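3-hydroxyisobutyryl-CoA hydrolase (Mycobacterium thermoresistibile, PDB 4HDT) probably hydrolyses 3-hydroxy-2-methylpropanoyl-CoA to 3-hydroxy-2-methylpropanoate and free CoA, and binds zinc ions in its crystals. Local coordinates at residues R227-E232 / A244-H249. Numbering follows the deposited sequence.
Sequences RSWIDE and AALRAH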
ATOM      1  N   ARG A 227      15.328   5.694  13.401  1.00 17.37           N
ATOM      2  CA  ARG A 227      15.580   4.248  13.374  1.00 17.28           C
ATOM      3  C   ARG A 227      16.096   3.645  14.691  1.00 17.38           C
ATOM      4  O   ARG A 227      15.823   2.489  14.999  1.00 16.61           O
ATOM      5  CB  ARG A 227      16.550   3.851  12.259  1.00 18.09           C
ATOM      6  CG  ARG A 227      16.597   2.327  12.126  1.00 19.13           C
ATOM      7  CD  ARG A 227      17.266   1.893  10.876  1.00 20.27           C
ATOM      8  NE  ARG A 227      17.735   0.517  10.960  1.00 20.09           N
ATOM      9  CZ  ARG A 227      18.474  -0.040  10.020  1.00 20.57           C
ATOM     10  NH1 ARG A 227      18.821   0.681   8.953  1.00 21.50           N
ATOM     11  NH2 ARG A 227      18.883  -1.285  10.162  1.00 19.68           N
ATOM     12  N   SER A 228      16.864   4.420  15.446  1.00 17.54           N
ATOM     13  CA  SER A 228      17.452   3.916  16.666  1.00 18.46           C
ATOM     14  C   SER A 228      16.371   3.402  17.618  1.00 17.05           C
ATOM     15  O   SER A 228      16.438   2.258  18.081  1.00 17.26           O
ATOM     16  CB  SER A 228      18.263   5.017  17.363  1.00 20.20           C
ATOM     17  OG  SER A 228      17.482   6.211  17.524  1.00 22.11           O
ATOM     18  N   TRP A 229      15.365   4.235  17.899  1.00 15.77           N
ATOM     19  CA  TRP A 229      14.323   3.857  18.880  1.00 14.81           C
ATOM     20  C   TRP A 229      13.270   2.926  18.269  1.00 13.81           C
ATOM     21  O   TRP A 229      12.673   2.100  18.967  1.00 13.78           O
ATOM     22  CB  TRP A 229      13.655   5.065  19.574  1.00 14.99           C
ATOM     23  CG  TRP A 229      12.894   6.035  18.701  1.00 14.55           C
ATOM     24  CD1 TRP A 229      13.344   7.230  18.248  1.00 14.79           C
ATOM     25  CD2 TRP A 229      11.561   5.896  18.195  1.00 14.34           C
ATOM     26  NE1 TRP A 229      12.414   7.843  17.492  1.00 14.55           N
ATOM     27  CE2 TRP A 229      11.288   7.061  17.450  1.00 14.22           C
ATOM     28  CE3 TRP A 229      10.554   4.938  18.329  1.00 14.12           C
ATOM     29  CZ2 TRP A 229      10.069   7.268  16.821  1.00 13.79           C
ATOM     30  CZ3 TRP A 229       9.362   5.146  17.707  1.00 13.97           C
ATOM     31  CH2 TRP A 229       9.121   6.301  16.962  1.00 13.77           C
ATOM     32  N   ILE A 230      13.052   3.045  16.967  1.00 13.06           N
ATOM     33  CA  ILE A 230      12.211   2.074  16.263  1.00 12.49           C
ATOM     34  C   ILE A 230      12.804   0.670  16.389  1.00 12.78           C
ATOM     35  O   ILE A 230      12.133  -0.243  16.824  1.00 12.55           O
ATOM     36  CB  ILE A 230      11.984   2.499  14.794  1.00 12.06           C
ATOM     37  CG1 ILE A 230      11.082   3.728  14.745  1.00 12.32           C
ATOM     38  CG2 ILE A 230      11.318   1.368  14.015  1.00 11.59           C
ATOM     39  CD1 ILE A 230      11.035   4.455  13.403  1.00 12.15           C
ATOM     40  N   ASP A 231      14.080   0.517  16.048  1.00 13.31           N
ATOM     41  CA  ASP A 231      14.726  -0.798  16.136  1.00 14.30           C
ATOM     42  C   ASP A 231      14.793  -1.295  17.590  1.00 14.88           C
ATOM     43  O   ASP A 231      14.671  -2.496  17.837  1.00 16.55           O
ATOM     44  CB  ASP A 231      16.132  -0.727  15.556  1.00 14.94           C
ATOM     45  CG  ASP A 231      16.147  -0.664  14.056  1.00 15.53           C
ATOM     46  OD1 ASP A 231      15.064  -0.595  13.413  1.00 14.78           O
ATOM     47  OD2 ASP A 231      17.277  -0.697  13.500  1.00 16.71           O
ATOM     48  N   GLU A 232      14.955  -0.375  18.542  1.00 14.39           N
ATOM     49  CA  GLU A 232      14.959  -0.701  19.961  1.00 14.95           C
ATOM     50  C   GLU A 232      13.636  -1.283  20.416  1.00 14.87           C
ATOM     51  O   GLU A 232      13.596  -2.210  21.195  1.00 15.59           O
ATOM     52  CB  GLU A 232      15.218   0.581  20.773  1.00 15.09           C
ATOM     53  CG  GLU A 232      15.119   0.495  22.305  1.00 15.54           C
ATOM     54  CD  GLU A 232      15.249   1.845  23.002  1.00 15.71           C
ATOM     55  OE1 GLU A 232      15.492   2.839  22.272  1.00 15.83           O
ATOM     56  OE2 GLU A 232      15.158   1.909  24.260  1.00 15.49           O
ATOM     57  N   ALA A 244       4.710  -1.409  25.256  1.00 15.87           N
ATOM     58  CA  ALA A 244       5.437  -1.245  26.548  1.00 16.47           C
ATOM     59  C   ALA A 244       6.829  -0.674  26.366  1.00 16.32           C
ATOM     60  O   ALA A 244       7.241   0.196  27.121  1.00 16.41           O
ATOM     61  CB  ALA A 244       5.499  -2.562  27.323  1.00 17.36           C
ATOM     62  N   ALA A 245       7.538  -1.148  25.348  1.00 15.45           N
ATOM     63  CA  ALA A 245       8.884  -0.662  25.102  1.00 15.40           C
ATOM     64  C   ALA A 245       8.873   0.792  24.637  1.00 15.00           C
ATOM     65  O   ALA A 245       9.699   1.593  25.062  1.00 15.22           O
ATOM     66  CB  ALA A 245       9.556  -1.529  24.056  1.00 14.93           C
ATOM     67  N   LEU A 246       7.942   1.132  23.734  1.00 14.34           N
ATOM     68  CA  LEU A 246       7.834   2.513  23.266  1.00 14.18           C
ATOM     69  C   LEU A 246       7.542   3.425  24.477  1.00 15.40           C
ATOM     70  O   LEU A 246       8.126   4.501  24.601  1.00 15.57           O
ATOM     71  CB  LEU A 246       6.708   2.667  22.216  1.00 13.60           C
ATOM     72  CG  LEU A 246       6.970   2.039  20.867  1.00 12.77           C
ATOM     73  CD1 LEU A 246       5.677   1.863  20.064  1.00 12.52           C
ATOM     74  CD2 LEU A 246       8.018   2.848  20.098  1.00 12.65           C
ATOM     75  N   ARG A 247       6.687   2.982  25.388  1.00 16.29           N
ATOM     76  CA  ARG A 247       6.385   3.827  26.549  1.00 17.56           C
ATOM     77  C   ARG A 247       7.566   3.919  27.472  1.00 17.78           C
ATOM     78  O   ARG A 247       7.861   5.003  27.987  1.00 18.91           O
ATOM     79  CB  ARG A 247       5.134   3.366  27.284  1.00 18.78           C
ATOM     80  CG  ARG A 247       3.912   3.516  26.390  1.00 19.45           C
ATOM     81  CD  ARG A 247       2.677   3.886  27.121  1.00 21.36           C
ATOM     82  NE  ARG A 247       1.508   4.053  26.261  1.00 22.44           N
ATOM     83  CZ  ARG A 247       1.242   5.116  25.493  1.00 23.64           C
ATOM     84  NH1 ARG A 247       2.081   6.140  25.384  1.00 24.98           N
ATOM     85  NH2 ARG A 247       0.120   5.131  24.793  1.00 25.96           N
ATOM     86  N   ALA A 248       8.250   2.798  27.676  1.00 17.47           N
ATOM     87  CA  ALA A 248       9.385   2.795  28.566  1.00 17.79           C
ATOM     88  C   ALA A 248      10.548   3.658  28.060  1.00 17.64           C
ATOM     89  O   ALA A 248      11.289   4.211  28.905  1.00 17.93           O
ATOM     90  CB  ALA A 248       9.867   1.386  28.891  1.00 18.04           C
ATOM     91  N   HIS A 249      10.735   3.776  26.740  1.00 16.88           N
ATOM     92  CA  HIS A 249      11.804   4.600  26.156  1.00 17.10           C
ATOM     93  C   HIS A 249      11.686   6.051  26.563  1.00 18.30           C
ATOM     94  O   HIS A 249      12.705   6.740  26.709  1.00 19.04           O
ATOM     95  CB  HIS A 249      11.936   4.381  24.640  1.00 15.89           C
ATOM     96  CG  HIS A 249      12.909   5.284  23.945  1.00 15.62           C
ATOM     97  ND1 HIS A 249      14.283   5.143  24.051  1.00 15.70           N
ATOM     98  CD2 HIS A 249      12.707   6.248  23.026  1.00 15.28           C
ATOM     99  CE1 HIS A 249      14.873   6.016  23.256  1.00 15.73           C
ATOM    100  NE2 HIS A 249      13.929   6.715  22.638  1.00 15.63           N
TER
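L246 and H249 of helix 239-249 meet W229 and E232 of helix 227-233 in a helix-helix pair of a crotonase-family chain, at the periphery of the fold, its centre about 24 Å from the centre of the chain and away from the zinc sites. The segment axes approach to 10.1 Å and run at 135° between their N-to-C directions. A245 comes first: its CB points at the other helix, although its methyl group meets C233. One residue on, L246 brings its CD2 methyl to the rim of the indole, near the ring plane, 3.6 Å from W229 CZ3. The same indole lies against A253 and A254 of helix 252-261, and L246 also touches I261, so the third helix joins the apolar side of this pair. W229 NE1 is hydrogen-bonded to Q226 OE1.

H249, one turn further, has CG anti to its backbone N, which carries the imidazole across the gap. W229 CB lies over one face of that ring, 3.5 Å from H249 NE2. The planes of the imidazole and the five-membered indole ring are inclined by only 25°, but their centroids lie 5.6 Å apart, so the rings are slid past each other with little overlap. The extended chain of E232 brings its carboxylate to the imidazole, almost perpendicular to it. The resulting hydrogen bond is weak: H249 ND1 donates to E232 OE2 over 3.4 Å, bent to 129° at the hydrogen, while E232 OE1, though nearer to H249 ND1 at 3.2 Å, is too poorly aligned to accept it.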